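Local coordinates for protein lactate dehydrogenase (Eimeria maxima, PDB 6CT6) that probably interconverts pyruvate and lactate with NAD as cofactor, and is caught here with NADH and the pyruvate analogue oxamate bound, at residues G116-K119 with K120-N124; M137-A140 with V141-A145; N146-K149 with H150-C153. All coordinates share one frame; numbering follows the deposited sequence.

Interaction 1 of 3, residues G116-K119 with K120-N124; sequences GAIK and KYCPN
Ala117 and Tyr121 meet through their backbones where helix 104-121 runs out, and hydrogen bonds of the i to i+4 kind do most of the joining. Tyr121 N reaches Ala117 O at 2.9 Å, the C=O...N angle of 164° placing the donor almost in line with the carbonyl. Cys122 N closes the last of these bonds on Ile118 O, also at 2.9 Å, although Cys122 itself already departs from helical backbone angles. Lys120 N divides its hydrogen: its better bond goes to Gly116 O at 3.1 Å, and a weak one bends toward Ala117 O. Pro123, next in line, has no N-H to give; its ring sits against the carbonyls of the last turn, with CD 3.7 Å from Ile118 O.

Side-chain contacts are sparser. The CG2 branch of Ile118 lies against Cys122, 3.6 Å from Cys122 O and 4.2 Å from Cys122 SG. The thiol is brought back over the helix by a chi1 of 58°, which sets SG between the backbone N and the carbonyl carbon of its own residue. Tyr121 has CG anti to its carbonyl carbon (chi1 -68°), and CD2 thereby comes within 3.5 Å of Ala117 O in an oblique approach to the ring. Over the centre of one face of that ring lies Lys120 CG, 3.9 Å above the plane; the extended lysine chain carries NZ along to a weak hydrogen bond with Tyr121 OH.

Elsewhere Ile118 packs on Val141 and Ala145 of helix 134-145, while Ala117 and Tyr121 touch the loop at Tyr72-Thr76. The whole is a helix C-terminus followed by a proline, which has no N-H to continue the bonding, at the point where a Rossmann-type NAD-binding domain passes from helix 104-121 into strand 126-129.

Interaction 2 of 3, residues M137-A140 with V141-A145; sequences MVAA and VQEAA
Val141 lays its CG2 methyl over the carbonyl of Met137 one turn back, 3.4 Å from Met137 O. With chi1 at 177°, CG1 is the branch anti to the backbone N, which leaves CG2 beside that N and hence close to the oxygen the N-H is bonding. Glu143 makes the same kind of approach two residues on: its CG lies 3.3 Å from Ala139 O, and the chain beyond runs extended past that carbonyl, so methylene rather than carboxylate makes the nearest approach.

The carboxylate is engaged by water. A single molecule donates to Glu143 OE1 at 3.1 Å and to Ala140 O at 3.0 Å, giving this carbonyl a second donor besides the helical one, Ala144 N at 3.2 Å. The four successive backbone bonds are otherwise regular: Val141 N to Met137 O is 3.1 Å, Gln142 N to Val138 O is 3.0 Å, and Glu143 N to Ala139 O is 3.0 Å. In the last of these the N lies nearly on the line of the C=O bond, at 163°.

Gln142 bends at chi2 (-73°), and its amide leaves the helix altogether: NE2 gives a hydrogen bond to Val147 O, in the loop that follows. The other side chains pack on helix 104-121 and on the sheet, and Val141 touches both, while Glu143 is exposed. Met137, Ala140 and Val141 pack on helix 104-121 through Asn107, Ile108 and Met111; Val138 and Ala139 reach Tyr281 on strand 281-289, and Val138 and Val141 also rest on Ile152. This is an unbroken alpha-helix serving as the connection of a right-handed beta-alpha-beta crossover, strand 126-129, helix 134-145 and strand 152-155, in the Rossmann fold.

Interaction 3 of 3, residues N146-K149 with H150-C153; sequences NVPK and HMIC
This is a tight turn between helix 134-145 and strand 152-155, in which residues Pro148 to Met151 fold back just before the strand begins. Its defining bond runs from Met151 N to Pro148 O, 2.9 Å long. Lys149 and His150 occupy the two central positions with backbone angles of a type I beta turn, and the geometry at the acceptor is that of a turn: the donor stands 56° out of the carbonyl plane of Pro148 rather than on a lone pair.

A water bridges the turn to the strand. It donates to Lys149 O at 2.7 Å and to Ile152 O at 2.7 Å, and so satisfies two carbonyl oxygens that would otherwise confront each other as acceptors. The turn completes the return limb of the beta-alpha-beta unit in the NAD-binding domain: Met151 and Cys153 pair by backbone hydrogen bonds with Ile127 on the adjacent parallel strand 126-129.

Among the side chains, Val147 and Ile152 cross at about a right angle, CG2 to CG2 at 4.0 Å, both branches set between N and carbonyl carbon of their own residues. Pro148 serves two partners with one atom. Its CB meets His150 CE1 at 3.4 Å, where the imidazole, swung back over the turn by a chi1 of 68°, is approached obliquely, and it also lies 4.2 Å from Met151 CG. The bent chain of Lys149 takes its ammonium group away from the turn to a cation-pi contact with Tyr270, on strand 263-272 at the other flank of strand 152-155.

How the interactions relate
The three contacts follow one another along the NAD-binding domain, and all three are neighbours: centres are about 12 Å apart for interactions 1 and 2, about 12 Å for 1 and 3, and about 9 Å for 2 and 3. Lys119 CB lies 3.4 Å from Ala145 O where the two helices end side by side. Between interactions 2 and 3, Val138 CG2 packs 3.8 Å from Ile152 CG1. Pro123 O meets Val147 CG1 at 3.6 Å, tying interaction 1 to interaction 3. The side chains of Met137, Ala117 and Ile152 are about 7, 8 and 13 Å from NADH, and that of Met137 is about 11 Å from oxamate.

Interaction 1 of 3, residues G116-K119 with K120-N124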
loop_
_atom_site.group_PDB
_atom_site.type_symbol
_atom_site.label_atom_id
_atom_site.label_comp_id
_atom_site.label_asym_id
_atom_site.label_seq_id
_atom_site.Cartn_x
_atom_site.Cartn_y
_atom_site.Cartn_z
ATOM N N GLY B 116 9.845 -22.529 14.235
ATOM C CA GLY B 116 10.206 -23.868 13.799
ATOM C C GLY B 116 10.285 -23.991 12.290
ATOM O O GLY B 116 11.111 -24.736 11.760
ATOM N N ALA B 117 9.414 -23.273 11.576
ATOM C CA ALA B 117 9.489 -23.265 10.119
ATOM C C ALA B 117 10.792 -22.632 9.645
ATOM O O ALA B 117 11.448 -23.145 8.731
ATOM C CB ALA B 117 8.288 -22.520 9.538
ATOM N N ILE B 118 11.183 -21.513 10.259
ATOM C CA ILE B 118 12.456 -20.876 9.931
ATOM C C ILE B 118 13.609 -21.844 10.165
ATOM O O ILE B 118 14.481 -22.022 9.305
ATOM C CB ILE B 118 12.625 -19.584 10.751
ATOM C CG1 ILE B 118 11.629 -18.525 10.272
ATOM C CG2 ILE B 118 14.059 -19.056 10.663
ATOM C CD1 ILE B 118 11.440 -17.388 11.247
ATOM N N LYS B 119 13.639 -22.473 11.342
ATOM C CA LYS B 119 14.700 -23.429 11.645
ATOM C C LYS B 119 14.813 -24.487 10.557
ATOM O O LYS B 119 15.919 -24.920 10.212
ATOM C CB LYS B 119 14.438 -24.091 13.000
ATOM C CG LYS B 119 15.449 -25.174 13.378
ATOM C CD LYS B 119 15.026 -25.928 14.627
ATOM C CE LYS B 119 15.225 -25.091 15.877
ATOM N NZ LYS B 119 14.798 -25.809 17.110
ATOM N N LYS B 120 13.679 -24.901 9.993
ATOM C CA LYS B 120 13.675 -26.014 9.052
ATOM C C LYS B 120 14.029 -25.572 7.637
ATOM O O LYS B 120 14.778 -26.268 6.942
ATOM C CB LYS B 120 12.305 -26.696 9.060
ATOM C CG LYS B 120 12.208 -27.887 8.117
ATOM C CD LYS B 120 10.859 -28.583 8.216
ATOM C CE LYS B 120 10.808 -29.816 7.323
ATOM N NZ LYS B 120 9.489 -30.503 7.396
ATOM N N TYR B 121 13.514 -24.425 7.191
ATOM C CA TYR B 121 13.582 -24.059 5.782
ATOM C C TYR B 121 14.529 -22.911 5.467
ATOM O O TYR B 121 15.024 -22.841 4.342
ATOM C CB TYR B 121 12.183 -23.703 5.263
ATOM C CG TYR B 121 11.254 -24.895 5.219
ATOM C CD1 TYR B 121 11.506 -25.956 4.361
ATOM C CD2 TYR B 121 10.133 -24.964 6.037
ATOM C CE1 TYR B 121 10.671 -27.053 4.314
ATOM C CE2 TYR B 121 9.287 -26.059 5.997
ATOM C CZ TYR B 121 9.562 -27.101 5.132
ATOM O OH TYR B 121 8.731 -28.198 5.080
ATOM N N CYS B 122 14.801 -22.013 6.412
ATOM C CA CYS B 122 15.703 -20.905 6.116
ATOM C C CYS B 122 16.433 -20.450 7.375
ATOM O O CYS B 122 16.276 -19.302 7.810
ATOM C CB CYS B 122 14.929 -19.742 5.488
ATOM S SG CYS B 122 13.571 -19.106 6.493
ATOM N N PRO B 123 17.257 -21.310 7.978
ATOM C CA PRO B 123 17.921 -20.941 9.239
ATOM C C PRO B 123 18.943 -19.819 9.109
ATOM O O PRO B 123 19.342 -19.259 10.137
ATOM C CB PRO B 123 18.593 -22.249 9.673
ATOM C CG PRO B 123 18.789 -23.012 8.405
ATOM C CD PRO B 123 17.613 -22.670 7.537
ATOM N N ASN B 124 19.374 -19.468 7.898
ATOM C CA ASN B 124 20.393 -18.443 7.702
ATOM C C ASN B 124 19.806 -17.084 7.336
ATOM O O ASN B 124 20.563 -16.156 7.030
ATOM C CB ASN B 124 21.381 -18.887 6.622
ATOM C CG ASN B 124 22.127 -20.152 6.997
ATOM O OD1 ASN B 124 22.446 -20.374 8.166
ATOM N ND2 ASN B 124 22.413 -20.990 6.007
#

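Interaction 2 of 3, residues M137-A140 with V141-A145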
loop_
_atom_site.group_PDB
_atom_site.type_symbol
_atom_site.label_atom_id
_atom_site.label_comp_id
_atom_site.label_asym_id
_atom_site.label_seq_id
_atom_site.Cartn_x
_atom_site.Cartn_y
_atom_site.Cartn_z
ATOM N N MET B 137 7.320 -11.307 21.638
ATOM C CA MET B 137 7.083 -12.174 20.487
ATOM C C MET B 137 8.378 -12.444 19.726
ATOM O O MET B 137 8.590 -13.560 19.234
ATOM C CB MET B 137 6.031 -11.559 19.561
ATOM C CG MET B 137 4.623 -11.533 20.148
ATOM S SD MET B 137 3.986 -13.184 20.530
ATOM C CE MET B 137 2.489 -12.806 21.434
ATOM N N VAL B 138 9.258 -11.443 19.617
ATOM C CA VAL B 138 10.524 -11.656 18.920
ATOM C C VAL B 138 11.345 -12.721 19.636
ATOM O O VAL B 138 11.995 -13.559 18.999
ATOM C CB VAL B 138 11.299 -10.328 18.772
ATOM C CG1 VAL B 138 11.600 -9.692 20.127
ATOM C CG2 VAL B 138 12.595 -10.547 17.990
ATOM N N ALA B 139 11.316 -12.721 20.971
ATOM C CA ALA B 139 12.037 -13.745 21.722
ATOM C C ALA B 139 11.453 -15.129 21.467
ATOM O O ALA B 139 12.196 -16.105 21.311
ATOM C CB ALA B 139 12.010 -13.419 23.215
ATOM N N ALA B 140 10.122 -15.237 21.427
ATOM C CA ALA B 140 9.491 -16.526 21.163
ATOM C C ALA B 140 9.943 -17.097 19.824
ATOM O O ALA B 140 10.242 -18.293 19.718
ATOM C CB ALA B 140 7.971 -16.379 21.198
ATOM N N VAL B 141 9.997 -16.259 18.788
ATOM C CA VAL B 141 10.490 -16.708 17.487
ATOM C C VAL B 141 11.932 -17.185 17.604
ATOM O O VAL B 141 12.284 -18.274 17.135
ATOM C CB VAL B 141 10.355 -15.581 16.446
ATOM C CG1 VAL B 141 10.940 -16.014 15.103
ATOM C CG2 VAL B 141 8.897 -15.176 16.283
ATOM N N GLN B 142 12.789 -16.374 18.227
ATOM C CA GLN B 142 14.207 -16.714 18.317
ATOM C C GLN B 142 14.404 -18.084 18.949
ATOM O O GLN B 142 15.138 -18.928 18.421
ATOM C CB GLN B 142 14.951 -15.643 19.122
ATOM C CG GLN B 142 16.476 -15.771 19.083
ATOM C CD GLN B 142 16.997 -16.927 19.917
ATOM O OE1 GLN B 142 16.550 -17.149 21.041
ATOM N NE2 GLN B 142 17.937 -17.681 19.358
ATOM N N GLU B 143 13.758 -18.319 20.093
ATOM C CA GLU B 143 13.955 -19.573 20.810
ATOM C C GLU B 143 13.521 -20.765 19.968
ATOM O O GLU B 143 14.211 -21.791 19.930
ATOM C CB GLU B 143 13.194 -19.529 22.134
ATOM C CG GLU B 143 13.719 -18.459 23.078
ATOM C CD GLU B 143 12.726 -18.071 24.155
ATOM O OE1 GLU B 143 11.621 -18.651 24.188
ATOM O OE2 GLU B 143 13.052 -17.179 24.967
ATOM N N ALA B 144 12.390 -20.643 19.268
ATOM C CA ALA B 144 11.907 -21.746 18.445
ATOM C C ALA B 144 12.757 -21.939 17.195
ATOM O O ALA B 144 12.899 -23.070 16.719
ATOM C CB ALA B 144 10.449 -21.508 18.055
ATOM N N ALA B 145 13.323 -20.863 16.652
ATOM C CA ALA B 145 14.115 -20.952 15.430
ATOM C C ALA B 145 15.583 -21.236 15.704
ATOM O O ALA B 145 16.251 -21.865 14.874
ATOM C CB ALA B 145 13.991 -19.656 14.623
HETATM O O HOH W 1 9.510 -19.783 22.187
#

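Interaction 3 of 3, residues N146-K149 with H150-C153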
loop_
_atom_site.group_PDB
_atom_site.type_symbol
_atom_site.label_atom_id
_atom_site.label_comp_id
_atom_site.label_asym_id
_atom_site.label_seq_id
_atom_site.Cartn_x
_atom_site.Cartn_y
_atom_site.Cartn_z
ATOM N N ASN B 146 16.100 -20.785 16.846
ATOM C CA ASN B 146 17.493 -21.015 17.225
ATOM C C ASN B 146 18.456 -20.320 16.261
ATOM O O ASN B 146 19.533 -20.835 15.954
ATOM C CB ASN B 146 17.801 -22.511 17.306
ATOM C CG ASN B 146 19.089 -22.803 18.056
ATOM O OD1 ASN B 146 19.351 -22.226 19.111
ATOM N ND2 ASN B 146 19.906 -23.693 17.505
ATOM N N VAL B 147 18.070 -19.140 15.785
ATOM C CA VAL B 147 18.942 -18.341 14.922
ATOM C C VAL B 147 19.881 -17.516 15.794
ATOM O O VAL B 147 19.567 -17.255 16.965
ATOM C CB VAL B 147 18.137 -17.429 13.982
ATOM C CG1 VAL B 147 17.345 -18.255 12.981
ATOM C CG2 VAL B 147 17.223 -16.500 14.777
ATOM N N PRO B 148 21.029 -17.079 15.274
ATOM C CA PRO B 148 21.922 -16.232 16.073
ATOM C C PRO B 148 21.224 -14.957 16.526
ATOM O O PRO B 148 20.367 -14.410 15.830
ATOM C CB PRO B 148 23.081 -15.929 15.114
ATOM C CG PRO B 148 23.030 -17.010 14.087
ATOM C CD PRO B 148 21.589 -17.381 13.946
ATOM N N LYS B 149 21.611 -14.485 17.715
ATOM C CA LYS B 149 20.976 -13.303 18.292
ATOM C C LYS B 149 21.127 -12.080 17.398
ATOM O O LYS B 149 20.264 -11.196 17.411
ATOM C CB LYS B 149 21.563 -13.009 19.675
ATOM C CG LYS B 149 21.373 -14.121 20.689
ATOM C CD LYS B 149 19.906 -14.362 20.999
ATOM C CE LYS B 149 19.753 -15.332 22.155
ATOM N NZ LYS B 149 20.444 -16.619 21.874
ATOM N N HIS B 150 22.214 -11.999 16.633
ATOM C CA HIS B 150 22.436 -10.855 15.758
ATOM C C HIS B 150 21.723 -10.980 14.416
ATOM O O HIS B 150 21.898 -10.103 13.561
ATOM C CB HIS B 150 23.936 -10.651 15.518
ATOM C CG HIS B 150 24.574 -11.739 14.711
ATOM N ND1 HIS B 150 25.003 -12.926 15.266
ATOM C CD2 HIS B 150 24.851 -11.823 13.389
ATOM C CE1 HIS B 150 25.518 -13.692 14.322
ATOM N NE2 HIS B 150 25.437 -13.047 13.174
ATOM N N MET B 151 20.929 -12.032 14.206
ATOM C CA MET B 151 20.192 -12.215 12.960
ATOM C C MET B 151 18.684 -12.107 13.154
ATOM O O MET B 151 17.922 -12.555 12.291
ATOM C CB MET B 151 20.537 -13.563 12.327
ATOM C CG MET B 151 21.952 -13.653 11.781
ATOM S SD MET B 151 22.293 -12.507 10.425
ATOM C CE MET B 151 21.494 -13.319 9.042
ATOM N N ILE B 152 18.232 -11.520 14.259
ATOM C CA ILE B 152 16.805 -11.329 14.491
ATOM C C ILE B 152 16.606 -10.072 15.324
ATOM O O ILE B 152 17.395 -9.772 16.224
ATOM C CB ILE B 152 16.166 -12.567 15.164
ATOM C CG1 ILE B 152 14.661 -12.358 15.364
ATOM C CG2 ILE B 152 16.839 -12.874 16.495
ATOM C CD1 ILE B 152 13.902 -13.648 15.627
ATOM N N CYS B 153 15.548 -9.332 15.001
ATOM C CA CYS B 153 15.178 -8.134 15.738
ATOM C C CYS B 153 13.689 -7.892 15.546
ATOM O O CYS B 153 13.024 -8.567 14.758
ATOM C CB CYS B 153 15.980 -6.913 15.276
ATOM S SG CYS B 153 15.666 -6.436 13.566
HETATM O O HOH W 2 18.758 -9.186 18.462
#